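Local coordinates for protein dihydrodipicolinate synthase (Bacillus anthracis, PDB 1XKY) that probably catalyses the condensation of pyruvate with aspartate semialdehyde in the lysine biosynthesis pathway, as a TIM-barrel lyase of the dihydrodipicolinate synthase family, at residues 75-78 against 79-83; 213-216 against 217-220; 259-262 against 263-267. All coordinates share one frame; numbering follows the deposited sequence.

Contact 1. Residues 75-78 against 79-83; sequences VSVV and DKRVP
The C-terminal end of helix 64-78 turns here into the loop that feeds barrel strand 84-87, and Arg-81 folds back from that loop onto the last carbonyls of the helix. Asp-79 N still makes a helical bond to Val-75 O (3.2 Å, N-H...O angle 161°), but positive phi at Asp-79 (54°) ends the helix, and a type I' turn runs from Val-78 to Arg-81. The turn is closed by Arg-81 N on Val-78 O at 3.1 Å. Arg-81 NE takes the same oxygen at 3.0 Å from the opposite face of the carbonyl plane, so two donors of one residue straddle it. A bend at chi3 (-75°) brings Arg-81 NH2 to Val-77 O, 2.9 Å away and near the guanidinium plane. The charged group thus lies edge-on to two carbonyls at the negative end of the helix dipole, where its charge is likely favoured; NH2 also bonds Asn-40 of helix 32-44. Water 1 donates to Val-75 O and accepts from Lys-80 N, 3.0 Å from that nitrogen, while Lys-80 NZ forms a salt bridge with Asp-109. CG1 of the buried Val-78 lies 3.1 Å from Val-82 O and 3.9 Å from Val-82 CG2, with Val-39 of helix 32-44 against Val-78. A helix end closed by a type I' turn, with an arginine folded back on its last carbonyls, makes this alpha-to-beta connection of the TIM barrel.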
loop_
_atom_site.group_PDB
_atom_site.type_symbol
_atom_site.label_atom_id
_atom_site.label_comp_id
_atom_site.label_asym_id
_atom_site.label_seq_id
_atom_site.Cartn_x
_atom_site.Cartn_y
_atom_site.Cartn_z
ATOM N N VAL A 75 8.280 -11.480 -37.673
ATOM C CA VAL A 75 7.986 -12.823 -38.174
ATOM C C VAL A 75 8.948 -13.200 -39.313
ATOM O O VAL A 75 9.486 -14.309 -39.341
ATOM C CB VAL A 75 6.497 -12.934 -38.635
ATOM C CG1 VAL A 75 6.270 -14.144 -39.554
ATOM C CG2 VAL A 75 5.577 -12.994 -37.424
ATOM N N SER A 76 9.164 -12.263 -40.234
ATOM C CA SER A 76 10.076 -12.463 -41.367
ATOM C C SER A 76 11.516 -12.728 -40.919
ATOM O O SER A 76 12.138 -13.684 -41.364
ATOM C CB SER A 76 10.041 -11.242 -42.297
ATOM O OG SER A 76 10.995 -11.375 -43.342
ATOM N N VAL A 77 12.044 -11.871 -40.051
ATOM C CA VAL A 77 13.429 -11.988 -39.601
ATOM C C VAL A 77 13.619 -13.255 -38.770
ATOM O O VAL A 77 14.585 -13.998 -38.975
ATOM C CB VAL A 77 13.894 -10.735 -38.810
ATOM C CG1 VAL A 77 15.312 -10.923 -38.263
ATOM C CG2 VAL A 77 13.848 -9.511 -39.700
ATOM N N VAL A 78 12.689 -13.512 -37.854
ATOM C CA VAL A 78 12.786 -14.675 -36.964
ATOM C C VAL A 78 12.821 -15.995 -37.741
ATOM O O VAL A 78 13.562 -16.912 -37.369
ATOM C CB VAL A 78 11.660 -14.660 -35.909
ATOM C CG1 VAL A 78 11.574 -15.972 -35.166
ATOM C CG2 VAL A 78 11.903 -13.526 -34.936
ATOM N N ASP A 79 12.042 -16.077 -38.818
ATOM C CA ASP A 79 12.115 -17.204 -39.747
ATOM C C ASP A 79 11.947 -18.536 -38.991
ATOM O O ASP A 79 12.700 -19.481 -39.196
ATOM C CB ASP A 79 13.454 -17.141 -40.510
ATOM C CG ASP A 79 13.503 -18.061 -41.719
ATOM O OD1 ASP A 79 14.611 -18.536 -42.036
ATOM O OD2 ASP A 79 12.457 -18.316 -42.346
ATOM N N LYS A 80 10.965 -18.565 -38.092
ATOM C CA LYS A 80 10.591 -19.751 -37.314
ATOM C C LYS A 80 11.648 -20.308 -36.341
ATOM O O LYS A 80 11.488 -21.414 -35.832
ATOM C CB LYS A 80 10.072 -20.858 -38.254
ATOM C CG LYS A 80 8.746 -20.515 -38.924
ATOM C CD LYS A 80 7.588 -20.536 -37.928
ATOM C CE LYS A 80 6.297 -20.056 -38.575
ATOM N NZ LYS A 80 5.230 -19.835 -37.560
ATOM N N ARG A 81 12.704 -19.549 -36.057
ATOM C CA ARG A 81 13.755 -20.018 -35.135
ATOM C C ARG A 81 13.304 -20.040 -33.678
ATOM O O ARG A 81 13.732 -20.897 -32.905
ATOM C CB ARG A 81 15.001 -19.149 -35.251
ATOM C CG ARG A 81 15.823 -19.411 -36.503
ATOM C CD ARG A 81 16.987 -18.432 -36.567
ATOM N NE ARG A 81 16.537 -17.098 -36.952
ATOM C CZ ARG A 81 17.239 -15.979 -36.776
ATOM N NH1 ARG A 81 18.433 -16.002 -36.198
ATOM N NH2 ARG A 81 16.731 -14.824 -37.178
ATOM N N VAL A 82 12.479 -19.064 -33.305
ATOM C CA VAL A 82 11.852 -19.016 -31.988
ATOM C C VAL A 82 10.419 -18.518 -32.167
ATOM O O VAL A 82 10.118 -17.852 -33.164
ATOM C CB VAL A 82 12.613 -18.068 -31.004
ATOM C CG1 VAL A 82 14.050 -18.530 -30.807
ATOM C CG2 VAL A 82 12.559 -16.601 -31.469
ATOM N N PRO A 83 9.519 -18.851 -31.222
ATOM C CA PRO A 83 8.162 -18.306 -31.314
ATOM C C PRO A 83 8.090 -16.776 -31.229
ATOM O O PRO A 83 8.824 -16.163 -30.458
ATOM C CB PRO A 83 7.441 -18.940 -30.116
ATOM C CG PRO A 83 8.243 -20.116 -29.762
ATOM C CD PRO A 83 9.658 -19.762 -30.077
HETATM O O HOH W 1 8.728 -16.592 -38.136
HETATM O O HOH W 2 11.426 -15.368 -43.168
#

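Contact 2. Residues 213-216 against 217-220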
loop_
_atom_site.group_PDB
_atom_site.type_symbol
_atom_site.label_atom_id
_atom_site.label_comp_id
_atom_site.label_asym_id
_atom_site.label_seq_id
_atom_site.Cartn_x
_atom_site.Cartn_y
_atom_site.Cartn_z
ATOM N N ILE A 213 11.103 -17.078 -17.498
ATOM C CA ILE A 213 11.015 -15.631 -17.341
ATOM C C ILE A 213 10.664 -15.009 -18.677
ATOM O O ILE A 213 11.189 -15.406 -19.702
ATOM C CB ILE A 213 12.358 -15.027 -16.822
ATOM C CG1 ILE A 213 12.311 -13.492 -16.818
ATOM C CG2 ILE A 213 13.521 -15.504 -17.677
ATOM C CD1 ILE A 213 11.481 -12.861 -15.746
ATOM N N VAL A 214 9.767 -14.038 -18.643
ATOM C CA VAL A 214 9.650 -13.055 -19.697
ATOM C C VAL A 214 10.408 -11.772 -19.333
ATOM O O VAL A 214 10.027 -11.066 -18.426
ATOM C CB VAL A 214 8.177 -12.783 -20.045
ATOM C CG1 VAL A 214 8.041 -11.807 -21.206
ATOM C CG2 VAL A 214 7.446 -14.083 -20.310
ATOM N N SER A 215 11.509 -11.526 -20.040
ATOM C CA SER A 215 12.641 -10.771 -19.517
ATOM C C SER A 215 12.798 -9.420 -20.206
ATOM O O SER A 215 12.510 -9.279 -21.373
ATOM C CB SER A 215 13.946 -11.567 -19.646
ATOM O OG SER A 215 15.063 -10.858 -19.188
ATOM N N VAL A 216 13.283 -8.451 -19.450
ATOM C CA VAL A 216 13.850 -7.241 -19.997
ATOM C C VAL A 216 15.384 -7.243 -19.975
ATOM O O VAL A 216 16.017 -6.844 -20.927
ATOM C CB VAL A 216 13.282 -6.005 -19.274
ATOM C CG1 VAL A 216 14.034 -4.765 -19.619
ATOM C CG2 VAL A 216 11.808 -5.855 -19.580
ATOM N N ALA A 217 15.948 -7.708 -18.872
ATOM C CA ALA A 217 17.410 -7.783 -18.686
ATOM C C ALA A 217 18.142 -8.636 -19.719
ATOM O O ALA A 217 19.326 -8.421 -19.980
ATOM C CB ALA A 217 17.736 -8.289 -17.288
ATOM N N SER A 218 17.438 -9.610 -20.285
ATOM C CA SER A 218 17.963 -10.451 -21.357
ATOM C C SER A 218 18.475 -9.663 -22.572
ATOM O O SER A 218 19.241 -10.195 -23.358
ATOM C CB SER A 218 16.878 -11.423 -21.812
ATOM O OG SER A 218 15.755 -10.696 -22.262
ATOM N N HIS A 219 18.032 -8.413 -22.739
ATOM C CA HIS A 219 18.616 -7.519 -23.747
ATOM C C HIS A 219 20.121 -7.286 -23.543
ATOM O O HIS A 219 20.831 -7.040 -24.512
ATOM C CB HIS A 219 17.936 -6.148 -23.748
ATOM C CG HIS A 219 16.546 -6.142 -24.304
ATOM N ND1 HIS A 219 16.284 -5.916 -25.636
ATOM C CD2 HIS A 219 15.338 -6.258 -23.699
ATOM C CE1 HIS A 219 14.978 -5.927 -25.834
ATOM N NE2 HIS A 219 14.381 -6.130 -24.674
ATOM N N VAL A 220 20.589 -7.323 -22.294
ATOM C CA VAL A 220 21.991 -7.040 -21.983
ATOM C C VAL A 220 22.755 -8.174 -21.295
ATOM O O VAL A 220 23.973 -8.258 -21.440
ATOM C CB VAL A 220 22.161 -5.734 -21.149
ATOM C CG1 VAL A 220 21.795 -4.520 -21.998
ATOM C CG2 VAL A 220 21.339 -5.774 -19.849
#
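This is a buried helix-capping contact at the C-terminal end of the last barrel strand, 212-215, where the chain passes into helix 218-234; in a TIM barrel this is the eighth beta-to-alpha turn. Ser-215, just before the turn into the helix, makes a capping bond. Its OG lies anti to the backbone N (chi1 178°), which carries the oxygen forward to Ser-218 N, 2.9 Å away with an N-H...O angle of 154°. The bond gives an amide at the start of the helix a side-chain acceptor. Ser-215 OG is in turn hydrogen-bonded to Asp-199, whose carboxylate also receives Val-216 N and Ala-217 N, so one carboxylate takes two amides of the turn and probably holds the serine hydroxyl in place. Ser-218 folds back beside that serine: with chi1 at 59°, its OG stands 3.3 Å from Ser-215 CB, and it finds a hydrogen-bond partner in Thr-18 of the first strand. One residue on, a backbone bond follows: His-219 N reaches Val-216 O at 3.1 Å. The imidazole turns its CD2 edge to the same oxygen, while NE2 is hydrogen-bonded to Ala-19 O at the end of the first strand, the neighbour of strand 212-215 in the closed barrel. Ala-217 and Val-220 face helix 237-253, and Val-216 also touches Thr-56. At the ring edge, His-219 CD2 lies 2.9 Å from Val-216 O, with the oxygen near the imidazole plane.

Contact 3. Residues 259-262 against 263-267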
loop_
_atom_site.group_PDB
_atom_site.type_symbol
_atom_site.label_atom_id
_atom_site.label_comp_id
_atom_site.label_asym_id
_atom_site.label_seq_id
_atom_site.Cartn_x
_atom_site.Cartn_y
_atom_site.Cartn_z
ATOM N N SER A 259 10.847 2.461 -17.831
ATOM C CA SER A 259 11.157 1.516 -18.897
ATOM C C SER A 259 10.254 1.734 -20.106
ATOM O O SER A 259 9.044 1.912 -19.964
ATOM C CB SER A 259 11.024 0.078 -18.394
ATOM O OG SER A 259 11.467 -0.847 -19.372
ATOM N N PRO A 260 10.849 1.720 -21.294
ATOM C CA PRO A 260 12.024 0.883 -21.556
ATOM C C PRO A 260 13.286 1.721 -21.731
ATOM O O PRO A 260 14.268 1.245 -22.302
ATOM C CB PRO A 260 11.668 0.190 -22.871
ATOM C CG PRO A 260 10.757 1.145 -23.556
ATOM C CD PRO A 260 9.966 1.817 -22.469
ATOM N N THR A 261 13.256 2.957 -21.242
ATOM C CA THR A 261 14.191 3.981 -21.689
ATOM C C THR A 261 15.618 3.649 -21.267
ATOM O O THR A 261 16.566 3.870 -22.022
ATOM C CB THR A 261 13.784 5.361 -21.141
ATOM O OG1 THR A 261 12.497 5.723 -21.657
ATOM C CG2 THR A 261 14.700 6.444 -21.690
ATOM N N PRO A 262 15.764 3.117 -20.058
ATOM C CA PRO A 262 17.059 2.606 -19.594
ATOM C C PRO A 262 17.639 1.434 -20.409
ATOM O O PRO A 262 18.829 1.453 -20.739
ATOM C CB PRO A 262 16.773 2.199 -18.137
ATOM C CG PRO A 262 15.609 3.040 -17.740
ATOM C CD PRO A 262 14.765 3.108 -18.976
ATOM N N VAL A 263 16.818 0.444 -20.752
ATOM C CA VAL A 263 17.312 -0.704 -21.520
ATOM C C VAL A 263 17.705 -0.320 -22.953
ATOM O O VAL A 263 18.734 -0.785 -23.454
ATOM C CB VAL A 263 16.347 -1.940 -21.459
ATOM C CG1 VAL A 263 15.087 -1.728 -22.268
ATOM C CG2 VAL A 263 17.083 -3.208 -21.917
ATOM N N LYS A 264 16.925 0.561 -23.585
ATOM C CA LYS A 264 17.309 1.134 -24.880
ATOM C C LYS A 264 18.651 1.856 -24.825
ATOM O O LYS A 264 19.466 1.717 -25.725
ATOM C CB LYS A 264 16.249 2.112 -25.402
ATOM C CG LYS A 264 15.011 1.449 -25.939
ATOM C CD LYS A 264 14.224 2.398 -26.828
ATOM C CE LYS A 264 13.285 1.646 -27.732
ATOM N NZ LYS A 264 12.420 2.561 -28.527
ATOM N N THR A 265 18.860 2.632 -23.766
ATOM C CA THR A 265 20.099 3.376 -23.583
ATOM C C THR A 265 21.265 2.425 -23.321
ATOM O O THR A 265 22.333 2.608 -23.877
ATOM C CB THR A 265 19.963 4.403 -22.430
ATOM O OG1 THR A 265 18.741 5.141 -22.590
ATOM C CG2 THR A 265 21.149 5.360 -22.401
ATOM N N ALA A 266 21.045 1.405 -22.491
ATOM C CA ALA A 266 22.050 0.358 -22.228
ATOM C C ALA A 266 22.448 -0.415 -23.502
ATOM O O ALA A 266 23.625 -0.737 -23.709
ATOM C CB ALA A 266 21.543 -0.602 -21.152
ATOM N N LEU A 267 21.466 -0.685 -24.360
ATOM C CA LEU A 267 21.721 -1.295 -25.662
ATOM C C LEU A 267 22.632 -0.406 -26.521
ATOM O O LEU A 267 23.598 -0.886 -27.119
ATOM C CB LEU A 267 20.399 -1.582 -26.385
ATOM C CG LEU A 267 19.720 -2.898 -25.984
ATOM C CD1 LEU A 267 18.271 -2.943 -26.437
ATOM C CD2 LEU A 267 20.508 -4.081 -26.550
HETATM O O HOH W 3 14.265 -0.371 -19.089
#
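The peptide bond before Pro-260 is cis, and Pro-260 stands at the N-cap of helix 261-269; the first i to i+4 bond then runs from Lys-264 N to Pro-260 O (3.0 Å, N-H...O angle 176°). Ala-266 N follows on Pro-262 O at 2.8 Å. Between them Thr-261 O is gripped twice by one residue: Thr-265 N comes at 3.1 Å and the hydroxyl OG1 at 2.6 Å, from opposite faces of the carbonyl plane. Chi1 of -48° leaves OG1 beside its own backbone N, which points the hydroxyl back down the helix. Val-263 places CG1 between its backbone N and carbonyl carbon (chi1 72°), which sets CG1 3.1 Å from Pro-260 O and 4.0 Å from Pro-260 CB. Water 3 is shared by Ser-259 OG and Val-263 N, lying 3.2 Å from that nitrogen, and so supplies an acceptor in the first turn. Lys-264 extends away to a salt bridge with Glu-58. Around this start, Leu-267 packs on His-219 and Ala-266 on Val-220 of helix 218-234, while Thr-265 and Ala-266 meet helix 286-297 through Leu-292 and Met-296.

In the fold
Contact 1 is a surface contact, its centre about 17 Å from the centre of the chain, whereas contacts 2 and 3 are buried, with the centre of contact 2 the deepest at about 8 Å. The two buried ones touch: His-219 CB meets Val-263 CG2 at 3.6 Å, so helix 218-234 and helix 261-269 pack together at their starts. Contact 1 keeps apart, its nearest atoms about 10 Å from contact 2. Chemistry follows position. At the helix C-terminus of 75-83 a charged side chain and waters serve carbonyls; at the two helix N-termini, amides find acceptors in a serine hydroxyl with an acidic neighbour in 213-220, and in a proline carbonyl and a water in 259-267.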